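Local coordinates for protein N-alpha-acetyltransferase 35, NatC auxiliary subunit (Saccharomyces cerevisiae, PDB 6YGA) that serves as the auxiliary subunit of the NatC N-terminal acetyltransferase, which acetylates the N-terminal methionine of L-A virus Gag protein, at residues Gln607-Leu610 with Lys611-Ile615; Leu551-Ile554 with Glu555-Phe559; Glu544-Ile547 with Thr548-Leu551; Ser451-Gly454 with Phe455-Ile459. All coordinates share one frame; numbering follows the deposited sequence.

Contact 1: residues Gln607-Leu610 with Lys611-Ile615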
loop_
_atom_site.group_PDB
_atom_site.type_symbol
_atom_site.label_atom_id
_atom_site.label_comp_id
_atom_site.label_asym_id
_atom_site.label_seq_id
_atom_site.Cartn_x
_atom_site.Cartn_y
_atom_site.Cartn_z
ATOM N N GLN B 607 15.257 -12.676 -27.395
ATOM C CA GLN B 607 14.717 -12.633 -28.750
ATOM C C GLN B 607 14.862 -13.980 -29.445
ATOM O O GLN B 607 13.923 -14.464 -30.086
ATOM C CB GLN B 607 15.413 -11.535 -29.558
ATOM C CG GLN B 607 15.447 -10.186 -28.864
ATOM C CD GLN B 607 14.069 -9.703 -28.463
ATOM O OE1 GLN B 607 13.128 -9.737 -29.260
ATOM N NE2 GLN B 607 13.939 -9.254 -27.220
ATOM N N GLN B 608 16.038 -14.603 -29.326
ATOM C CA GLN B 608 16.276 -15.865 -30.017
ATOM C C GLN B 608 15.387 -16.973 -29.468
ATOM O O GLN B 608 14.856 -17.786 -30.232
ATOM C CB GLN B 608 17.752 -16.251 -29.908
ATOM C CG GLN B 608 18.101 -17.553 -30.605
ATOM C CD GLN B 608 17.835 -17.507 -32.098
ATOM O OE1 GLN B 608 17.953 -16.457 -32.732
ATOM N NE2 GLN B 608 17.473 -18.649 -32.667
ATOM N N THR B 609 15.207 -17.015 -28.146
ATOM C CA THR B 609 14.360 -18.039 -27.542
ATOM C C THR B 609 12.937 -17.970 -28.081
ATOM O O THR B 609 12.327 -19.003 -28.378
ATOM C CB THR B 609 14.367 -17.890 -26.021
ATOM O OG1 THR B 609 15.702 -18.064 -25.529
ATOM C CG2 THR B 609 13.461 -18.922 -25.382
ATOM N N LEU B 610 12.398 -16.757 -28.231
ATOM C CA LEU B 610 11.050 -16.606 -28.766
ATOM C C LEU B 610 10.969 -17.081 -30.214
ATOM O O LEU B 610 9.959 -17.664 -30.626
ATOM C CB LEU B 610 10.600 -15.148 -28.647
ATOM C CG LEU B 610 9.214 -14.806 -29.199
ATOM C CD1 LEU B 610 8.154 -15.675 -28.545
ATOM C CD2 LEU B 610 8.896 -13.332 -29.003
ATOM N N LYS B 611 12.027 -16.852 -30.998
ATOM C CA LYS B 611 12.014 -17.269 -32.397
ATOM C C LYS B 611 11.914 -18.784 -32.531
ATOM O O LYS B 611 11.305 -19.285 -33.484
ATOM C CB LYS B 611 13.262 -16.755 -33.114
ATOM C CG LYS B 611 13.177 -16.845 -34.633
ATOM C CD LYS B 611 14.385 -16.220 -35.314
ATOM C CE LYS B 611 15.562 -17.177 -35.347
ATOM N NZ LYS B 611 15.305 -18.335 -36.249
ATOM N N ASP B 612 12.493 -19.530 -31.587
ATOM C CA ASP B 612 12.405 -20.985 -31.636
ATOM C C ASP B 612 11.013 -21.479 -31.263
ATOM O O ASP B 612 10.592 -22.544 -31.729
ATOM C CB ASP B 612 13.450 -21.606 -30.710
ATOM C CG ASP B 612 14.858 -21.146 -31.031
ATOM O OD1 ASP B 612 15.160 -20.953 -32.228
ATOM O OD2 ASP B 612 15.661 -20.978 -30.091
ATOM N N PHE B 613 10.296 -20.731 -30.422
ATOM C CA PHE B 613 8.932 -21.103 -30.060
ATOM C C PHE B 613 7.935 -20.746 -31.158
ATOM O O PHE B 613 6.987 -21.499 -31.406
ATOM C CB PHE B 613 8.525 -20.417 -28.754
ATOM C CG PHE B 613 8.987 -21.126 -27.517
ATOM C CD1 PHE B 613 8.292 -22.222 -27.033
ATOM C CD2 PHE B 613 10.096 -20.679 -26.817
ATOM C CE1 PHE B 613 8.706 -22.871 -25.888
ATOM C CE2 PHE B 613 10.514 -21.320 -25.669
ATOM C CZ PHE B 613 9.821 -22.418 -25.203
ATOM N N VAL B 614 8.131 -19.605 -31.821
ATOM C CA VAL B 614 7.158 -19.110 -32.789
ATOM C C VAL B 614 7.181 -19.972 -34.045
ATOM O O VAL B 614 8.246 -20.356 -34.543
ATOM C CB VAL B 614 7.439 -17.633 -33.116
ATOM C CG1 VAL B 614 6.626 -17.180 -34.317
ATOM C CG2 VAL B 614 7.132 -16.758 -31.914
ATOM N N ILE B 615 5.995 -20.285 -34.560
ATOM C CA ILE B 615 5.852 -21.081 -35.775
ATOM C C ILE B 615 5.834 -20.124 -36.961
ATOM O O ILE B 615 4.852 -19.408 -37.174
ATOM C CB ILE B 615 4.581 -21.937 -35.734
ATOM C CG1 ILE B 615 4.470 -22.659 -34.393
ATOM C CG2 ILE B 615 4.579 -22.943 -36.872
ATOM C CD1 ILE B 615 3.122 -23.292 -34.161
#
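L610 and V614 pack one turn apart on the inner side at the end of helix 603-613, with L610 CD1 3.7 Å from V614 CG2 as the two side chains pass at a slant. K563 of helix 511-564 touches both, and Y466 of helix 465-506 closes on L610. T609 and F613 run side by side in the same direction. The methyl CG2 of T609 meets the ring in its plane, 3.8 Å from F613 CE2, and T609 O sits at the ring edge, 3.2 Å from F613 CD2. T609 OG1 is turned back to V605 O.

The outer side is looser. Q608, K611 and D612 are exposed, and Q608 NE2 reaches D612 OD1 only through a weak, bent hydrogen bond of 3.3 Å, with amide and carboxylate planes 60° apart. Bends at the last two torsions of K611 bring its CE to the O/N end of the same amide, 3.6 Å from Q608 NE2.

Backbone bonding weakens at F613 N, yet V614 N still donates to L610 O at 2.9 Å, although V614 has left helical torsions. This is the C-terminal end of an amphipathic helix, its apolar side packed on the helical scaffold of the NAA35 family.

Contact 2: residues Leu551-Ile554 with Glu555-Phe559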
loop_
_atom_site.group_PDB
_atom_site.type_symbol
_atom_site.label_atom_id
_atom_site.label_comp_id
_atom_site.label_asym_id
_atom_site.label_seq_id
_atom_site.Cartn_x
_atom_site.Cartn_y
_atom_site.Cartn_z
ATOM N N LEU B 551 3.898 -24.397 -15.521
ATOM C CA LEU B 551 2.901 -23.361 -15.784
ATOM C C LEU B 551 3.492 -22.212 -16.593
ATOM O O LEU B 551 2.856 -21.716 -17.530
ATOM C CB LEU B 551 2.308 -22.853 -14.471
ATOM C CG LEU B 551 1.370 -23.832 -13.761
ATOM C CD1 LEU B 551 0.897 -23.250 -12.444
ATOM C CD2 LEU B 551 0.188 -24.178 -14.653
ATOM N N CYS B 552 4.709 -21.778 -16.248
ATOM C CA CYS B 552 5.384 -20.746 -17.031
ATOM C C CYS B 552 5.571 -21.187 -18.476
ATOM O O CYS B 552 5.334 -20.409 -19.408
ATOM C CB CYS B 552 6.736 -20.410 -16.405
ATOM S SG CYS B 552 6.641 -19.748 -14.737
ATOM N N LEU B 553 6.008 -22.431 -18.680
ATOM C CA LEU B 553 6.184 -22.939 -20.036
ATOM C C LEU B 553 4.860 -22.943 -20.785
ATOM O O LEU B 553 4.793 -22.553 -21.956
ATOM C CB LEU B 553 6.789 -24.341 -19.996
ATOM C CG LEU B 553 7.328 -24.910 -21.310
ATOM C CD1 LEU B 553 8.228 -23.893 -21.992
ATOM C CD2 LEU B 553 8.091 -26.205 -21.053
ATOM N N ILE B 554 3.790 -23.381 -20.118
ATOM C CA ILE B 554 2.467 -23.363 -20.733
ATOM C C ILE B 554 2.108 -21.952 -21.179
ATOM O O ILE B 554 1.570 -21.748 -22.273
ATOM C CB ILE B 554 1.427 -23.940 -19.758
ATOM C CG1 ILE B 554 1.597 -25.458 -19.665
ATOM C CG2 ILE B 554 0.012 -23.559 -20.180
ATOM C CD1 ILE B 554 0.833 -26.088 -18.537
ATOM N N GLU B 555 2.426 -20.954 -20.352
ATOM C CA GLU B 555 2.173 -19.567 -20.732
ATOM C C GLU B 555 3.036 -19.150 -21.919
ATOM O O GLU B 555 2.558 -18.458 -22.826
ATOM C CB GLU B 555 2.422 -18.653 -19.534
ATOM C CG GLU B 555 1.481 -18.891 -18.356
ATOM C CD GLU B 555 0.174 -18.123 -18.475
ATOM O OE1 GLU B 555 -0.262 -17.833 -19.611
ATOM O OE2 GLU B 555 -0.415 -17.798 -17.425
ATOM N N VAL B 556 4.306 -19.566 -21.934
ATOM C CA VAL B 556 5.201 -19.218 -23.036
ATOM C C VAL B 556 4.695 -19.815 -24.347
ATOM O O VAL B 556 4.658 -19.140 -25.383
ATOM C CB VAL B 556 6.640 -19.668 -22.720
ATOM C CG1 VAL B 556 7.527 -19.570 -23.955
ATOM C CG2 VAL B 556 7.220 -18.829 -21.586
ATOM N N PHE B 557 4.288 -21.088 -24.322
ATOM C CA PHE B 557 3.719 -21.701 -25.521
ATOM C C PHE B 557 2.465 -20.964 -25.980
ATOM O O PHE B 557 2.278 -20.729 -27.180
ATOM C CB PHE B 557 3.406 -23.175 -25.268
ATOM C CG PHE B 557 4.545 -24.101 -25.578
ATOM C CD1 PHE B 557 4.914 -24.349 -26.889
ATOM C CD2 PHE B 557 5.238 -24.733 -24.560
ATOM C CE1 PHE B 557 5.960 -25.206 -27.180
ATOM C CE2 PHE B 557 6.283 -25.591 -24.844
ATOM C CZ PHE B 557 6.645 -25.827 -26.156
ATOM N N GLN B 558 1.592 -20.597 -25.039
ATOM C CA GLN B 558 0.379 -19.867 -25.389
ATOM C C GLN B 558 0.713 -18.551 -26.080
ATOM O O GLN B 558 0.098 -18.194 -27.092
ATOM C CB GLN B 558 -0.455 -19.618 -24.132
ATOM C CG GLN B 558 -1.793 -18.962 -24.396
ATOM C CD GLN B 558 -2.736 -19.868 -25.158
ATOM O OE1 GLN B 558 -3.504 -20.623 -24.562
ATOM N NE2 GLN B 558 -2.683 -19.798 -26.485
ATOM N N PHE B 559 1.688 -17.816 -25.541
ATOM C CA PHE B 559 2.112 -16.565 -26.161
ATOM C C PHE B 559 2.639 -16.806 -27.571
ATOM O O PHE B 559 2.307 -16.067 -28.503
ATOM C CB PHE B 559 3.178 -15.892 -25.291
ATOM C CG PHE B 559 3.591 -14.521 -25.765
ATOM C CD1 PHE B 559 4.551 -14.372 -26.755
ATOM C CD2 PHE B 559 3.037 -13.381 -25.200
ATOM C CE1 PHE B 559 4.940 -13.116 -27.182
ATOM C CE2 PHE B 559 3.426 -12.122 -25.620
ATOM C CZ PHE B 559 4.377 -11.989 -26.615
#
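With CG anti to its backbone nitrogen (chi1 -167°), L553 sends its side chain forward along the helix, while F557, one turn later, has its first torsion turned well past the staggered position (chi1 -89°) and leans back to meet it. The two then lie side by side, pointing the same way. L553 CG is 3.7 Å from F557 CE2, and the methyl L553 CD1 is 3.8 Å from the same ring carbon, so the CD2-CE2 side of the ring takes both. The carbonyl oxygen of L553 also comes to 3.4 Å from F557 CD2, while accepting the nearly straight backbone bond from F557 N at 2.8 Å, with an N-H...O angle of 171°.

Around the helix the other carbonyls are packed by side chains of the following turn. V556 CG2 presses to 3.3 Å from C552 O, and E555 CG to 3.2 Å from L551 O. A bend at chi2 of E555 carries its carboxylate away from L551-I554, and its OE1 is hydrogen-bonded to Q725 NE2, which gives this buried acid a polar partner.

This part of helix 511-564 is thus enclosed by packing on several flanks. Helix 619-653 meets L553 through F632 and I554 through E636 and V637; helix 465-506 meets C552 through V472 and Y473, and V556 through W470. Q558 turns to helix 668-701, whereas Q725, the partner of E555, belongs to strand 724-729 of the C-terminal two-stranded antiparallel sheet.

Contact 3: residues Glu544-Ile547 with Thr548-Leu551. With EDO (1,2-ethanediol), chain C; EDO (1,2-ethanediol), chain D; EDO (1,2-ethanediol), chain E.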
loop_
_atom_site.group_PDB
_atom_site.type_symbol
_atom_site.label_atom_id
_atom_site.label_comp_id
_atom_site.label_asym_id
_atom_site.label_seq_id
_atom_site.Cartn_x
_atom_site.Cartn_y
_atom_site.Cartn_z
ATOM N N GLU B 544 6.756 -28.713 -6.166
ATOM C CA GLU B 544 6.189 -27.376 -6.304
ATOM C C GLU B 544 6.895 -26.584 -7.396
ATOM O O GLU B 544 6.240 -25.896 -8.188
ATOM C CB GLU B 544 6.255 -26.624 -4.977
ATOM C CG GLU B 544 5.729 -25.203 -5.087
ATOM C CD GLU B 544 5.488 -24.549 -3.745
ATOM O OE1 GLU B 544 6.449 -24.431 -2.956
ATOM O OE2 GLU B 544 4.333 -24.152 -3.480
ATOM N N ILE B 545 8.226 -26.667 -7.460
ATOM C CA ILE B 545 8.952 -25.884 -8.455
ATOM C C ILE B 545 8.705 -26.430 -9.856
ATOM O O ILE B 545 8.714 -25.673 -10.834
ATOM C CB ILE B 545 10.456 -25.831 -8.118
ATOM C CG1 ILE B 545 11.149 -24.767 -8.968
ATOM C CG2 ILE B 545 11.118 -27.181 -8.334
ATOM C CD1 ILE B 545 10.535 -23.384 -8.821
ATOM N N ASN B 546 8.472 -27.739 -9.984
ATOM C CA ASN B 546 8.134 -28.294 -11.289
ATOM C C ASN B 546 6.747 -27.855 -11.740
ATOM O O ASN B 546 6.504 -27.710 -12.944
ATOM C CB ASN B 546 8.236 -29.818 -11.262
ATOM C CG ASN B 546 9.634 -30.311 -11.585
ATOM O OD1 ASN B 546 10.090 -30.209 -12.725
ATOM N ND2 ASN B 546 10.320 -30.851 -10.585
ATOM N N ILE B 547 5.831 -27.631 -10.795
ATOM C CA ILE B 547 4.532 -27.070 -11.148
ATOM C C ILE B 547 4.699 -25.646 -11.658
ATOM O O ILE B 547 4.136 -25.269 -12.693
ATOM C CB ILE B 547 3.573 -27.134 -9.947
ATOM C CG1 ILE B 547 3.187 -28.583 -9.661
ATOM C CG2 ILE B 547 2.329 -26.299 -10.202
ATOM C CD1 ILE B 547 2.395 -28.750 -8.388
ATOM N N THR B 548 5.494 -24.841 -10.947
ATOM C CA THR B 548 5.784 -23.484 -11.401
ATOM C C THR B 548 6.445 -23.500 -12.771
ATOM O O THR B 548 6.074 -22.730 -13.664
ATOM C CB THR B 548 6.683 -22.768 -10.390
ATOM O OG1 THR B 548 5.969 -22.572 -9.165
ATOM C CG2 THR B 548 7.128 -21.415 -10.932
ATOM N N LYS B 549 7.433 -24.381 -12.951
ATOM C CA LYS B 549 8.148 -24.458 -14.220
ATOM C C LYS B 549 7.204 -24.819 -15.360
ATOM O O LYS B 549 7.249 -24.206 -16.432
ATOM C CB LYS B 549 9.279 -25.480 -14.110
ATOM C CG LYS B 549 10.486 -25.184 -14.976
ATOM C CD LYS B 549 11.533 -26.285 -14.851
ATOM C CE LYS B 549 11.024 -27.587 -15.451
ATOM N NZ LYS B 549 12.022 -28.690 -15.374
ATOM N N SER B 550 6.332 -25.804 -15.138
ATOM C CA SER B 550 5.399 -26.216 -16.180
ATOM C C SER B 550 4.419 -25.102 -16.529
ATOM O O SER B 550 4.125 -24.879 -17.709
ATOM C CB SER B 550 4.645 -27.470 -15.738
ATOM O OG SER B 550 5.510 -28.585 -15.627
ATOM N N LEU B 551 3.898 -24.397 -15.521
ATOM C CA LEU B 551 2.901 -23.361 -15.784
ATOM C C LEU B 551 3.492 -22.212 -16.593
ATOM O O LEU B 551 2.856 -21.716 -17.530
ATOM C CB LEU B 551 2.308 -22.853 -14.471
ATOM C CG LEU B 551 1.370 -23.832 -13.761
ATOM C CD1 LEU B 551 0.897 -23.250 -12.444
ATOM C CD2 LEU B 551 0.188 -24.178 -14.653
HETATM C C1 EDO C . 3.397 -23.659 -7.888
HETATM O O1 EDO C . 3.578 -22.301 -8.315
HETATM C C2 EDO C . 2.885 -23.703 -6.454
HETATM O O2 EDO C . 3.608 -22.775 -5.639
HETATM C C1 EDO D . 8.435 -28.749 -17.757
HETATM O O1 EDO D . 8.106 -28.540 -16.378
HETATM C C2 EDO D . 8.006 -30.154 -18.167
HETATM O O2 EDO D . 8.305 -30.367 -19.551
HETATM C C1 EDO E . 2.810 -20.162 -1.453
HETATM O O1 EDO E . 2.737 -18.839 -1.994
HETATM C C2 EDO E . 3.606 -21.053 -2.399
HETATM O O2 EDO E . 3.773 -22.350 -1.814
#
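The carboxylate oxygen E544 OE2 is gripped by two ethanediol molecules, probably from the crystallisation liquor: O2 of one (chain E) donates to it at 2.5 Å and O2 of another (chain C) at 2.7 Å. Y675 OH adds a weak hydrogen bond. The E544 chain runs outward with CG anti to its backbone nitrogen (chi1 178°), which brings OE2 to these diols. The chain C molecule spans to the next turn, where its O1 shares a 2.6 Å hydrogen bond with T548 OG1; its carbon C1 also rests against I547 CG2. A single diol therefore bridges E544 and T548, i to i+4 on the same flank of helix 511-564.

That helix is one of the long helices of the NAA35-like, TPR-class region, here packed among helices 433-456, 465-506, 619-653 and 668-701. I547 faces the last two and touches the following turn through CG2, 4.0 Å from L551 CD1.

Another flank is polar as well. N546 and K549 lie alongside each other, OD1 3.6 Å from NZ; N546 ND2 is bonded back to L542 O, and K549 NZ makes a long, weak ion pair with E480. S550 OG receives a hydrogen bond from O1 of the third ethanediol (chain D) at 2.7 Å. It also lies 3.0 Å from N546 O and pairs with E636 OE2 of helix 619-653; either acceptor could take its single proton.

Contact 4: residues Ser451-Gly454 with Phe455-Ile459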
loop_
_atom_site.group_PDB
_atom_site.type_symbol
_atom_site.label_atom_id
_atom_site.label_comp_id
_atom_site.label_asym_id
_atom_site.label_seq_id
_atom_site.Cartn_x
_atom_site.Cartn_y
_atom_site.Cartn_z
ATOM N N SER B 451 8.813 -11.952 -9.227
ATOM C CA SER B 451 8.443 -11.815 -10.634
ATOM C C SER B 451 6.988 -12.203 -10.866
ATOM O O SER B 451 6.243 -11.482 -11.539
ATOM C CB SER B 451 9.365 -12.665 -11.507
ATOM O OG SER B 451 10.720 -12.284 -11.358
ATOM N N LEU B 452 6.570 -13.357 -10.335
ATOM C CA LEU B 452 5.194 -13.803 -10.534
ATOM C C LEU B 452 4.203 -12.872 -9.850
ATOM O O LEU B 452 3.072 -12.717 -10.322
ATOM C CB LEU B 452 5.023 -15.234 -10.022
ATOM C CG LEU B 452 5.828 -16.334 -10.725
ATOM C CD1 LEU B 452 5.614 -17.683 -10.051
ATOM C CD2 LEU B 452 5.475 -16.412 -12.204
ATOM N N LYS B 453 4.607 -12.237 -8.748
ATOM C CA LYS B 453 3.704 -11.333 -8.046
ATOM C C LYS B 453 3.298 -10.155 -8.926
ATOM O O LYS B 453 2.217 -9.583 -8.737
ATOM C CB LYS B 453 4.361 -10.856 -6.747
ATOM C CG LYS B 453 3.535 -9.875 -5.944
ATOM C CD LYS B 453 2.326 -10.529 -5.321
ATOM C CE LYS B 453 1.447 -9.483 -4.665
ATOM N NZ LYS B 453 0.241 -10.090 -4.047
ATOM N N GLY B 454 4.142 -9.795 -9.899
ATOM C CA GLY B 454 3.802 -8.718 -10.818
ATOM C C GLY B 454 2.557 -8.991 -11.641
ATOM O O GLY B 454 1.831 -8.060 -12.003
ATOM N N PHE B 455 2.286 -10.263 -11.944
ATOM C CA PHE B 455 1.071 -10.599 -12.682
ATOM C C PHE B 455 -0.170 -10.398 -11.824
ATOM O O PHE B 455 -1.227 -10.010 -12.336
ATOM C CB PHE B 455 1.134 -12.038 -13.196
ATOM C CG PHE B 455 2.032 -12.217 -14.384
ATOM C CD1 PHE B 455 1.638 -11.777 -15.639
ATOM C CD2 PHE B 455 3.264 -12.833 -14.251
ATOM C CE1 PHE B 455 2.462 -11.945 -16.735
ATOM C CE2 PHE B 455 4.089 -13.002 -15.342
ATOM C CZ PHE B 455 3.689 -12.555 -16.586
ATOM N N ASP B 456 -0.066 -10.663 -10.519
ATOM C CA ASP B 456 -1.209 -10.466 -9.634
ATOM C C ASP B 456 -1.561 -8.990 -9.512
ATOM O O ASP B 456 -2.736 -8.643 -9.351
ATOM C CB ASP B 456 -0.915 -11.068 -8.258
ATOM C CG ASP B 456 -2.083 -10.939 -7.295
ATOM O OD1 ASP B 456 -3.163 -11.503 -7.577
ATOM O OD2 ASP B 456 -1.916 -10.288 -6.244
ATOM N N LEU B 457 -0.566 -8.116 -9.606
ATOM C CA LEU B 457 -0.764 -6.678 -9.515
ATOM C C LEU B 457 -0.969 -6.022 -10.875
ATOM O O LEU B 457 -1.139 -4.800 -10.934
ATOM C CB LEU B 457 0.428 -6.034 -8.800
ATOM C CG LEU B 457 0.741 -6.577 -7.401
ATOM C CD1 LEU B 457 2.066 -6.041 -6.899
ATOM C CD2 LEU B 457 -0.374 -6.244 -6.413
ATOM N N ASP B 458 -0.961 -6.805 -11.960
ATOM C CA ASP B 458 -1.150 -6.286 -13.316
ATOM C C ASP B 458 -0.061 -5.280 -13.679
ATOM O O ASP B 458 -0.307 -4.298 -14.381
ATOM C CB ASP B 458 -2.544 -5.672 -13.491
ATOM C CG ASP B 458 -3.636 -6.721 -13.556
ATOM O OD1 ASP B 458 -3.529 -7.632 -14.403
ATOM O OD2 ASP B 458 -4.592 -6.650 -12.757
ATOM N N ILE B 459 1.152 -5.527 -13.185
ATOM C CA ILE B 459 2.290 -4.688 -13.537
ATOM C C ILE B 459 2.663 -4.884 -15.001
ATOM O O ILE B 459 3.000 -3.924 -15.703
ATOM C CB ILE B 459 3.473 -4.993 -12.602
ATOM C CG1 ILE B 459 3.135 -4.595 -11.163
ATOM C CG2 ILE B 459 4.729 -4.283 -13.075
ATOM C CD1 ILE B 459 2.816 -3.125 -10.999
#
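The backbone from G454 to I459 closes helix 433-456 with a Schellman motif. D458 adopts positive phi (61°), the chain turns back over the last turn, and I459 N donates to G454 O at 2.9 Å, while D458 N adds a weak bond to F455 O. Just before this, the helical bonding is irregular. F455 N reaches L452 O, three residues back, from well above the carbonyl plane; L457 N returns to the i to i+4 pattern with a longer bond of 3.3 Å to K453 O. G454 brings no side chain to the turn, and I459 CB comes to 3.5 Å from G454 O and 4.1 Å from G454 CA.

Among the side chains, K453 leaves with CG anti to its nitrogen and bends at chi2 (70°), which carries NZ forward to D456 and slants the chain past L457, K453 CE 4.1 Å from L457 CG. The ammonium group forms a salt bridge with D456, and NZ is also hydrogen-bonded to T406 OG1 of helix 406-429, giving this buried charge two partners. F455 leaves the helix on another flank, where its ring stacks on F469 of helix 465-506 and meets Y460 edge-to-face.

The turn also faces the NatC subunit N-alpha-acetyltransferase 30: R140 of that chain bonds to L457 O and packs on I459, while R137 of the same chain bonds to D458 O. The helix end thus offers backbone carbonyls to the neighbouring subunit. In the salt bridge, K453 NZ approaches D456 OD2 on its anti side at 3.1 Å, 30° out of the carboxylate plane.

In the fold
From the N terminus the order is contact 4, contact 3, contact 2 and contact 1; each is local, so none closes a long loop and none nests within or crosses another. Contact 4 ends helix 433-456 and reaches contact 3 through L452 CD1, 4.1 Å from T548 CG2. Contacts 3 and 2 are consecutive parts of helix 511-564, sharing L551, with centres about 11 Å apart. After that helix ends, the chain returns as helix 603-613, and contact 1 packs back on contact 2: F613 and F557 meet edge-to-face, with F613 CE1 3.6 Å from F557 CZ. Helix 511-564 thereby joins helix 433-456 to helix 603-613.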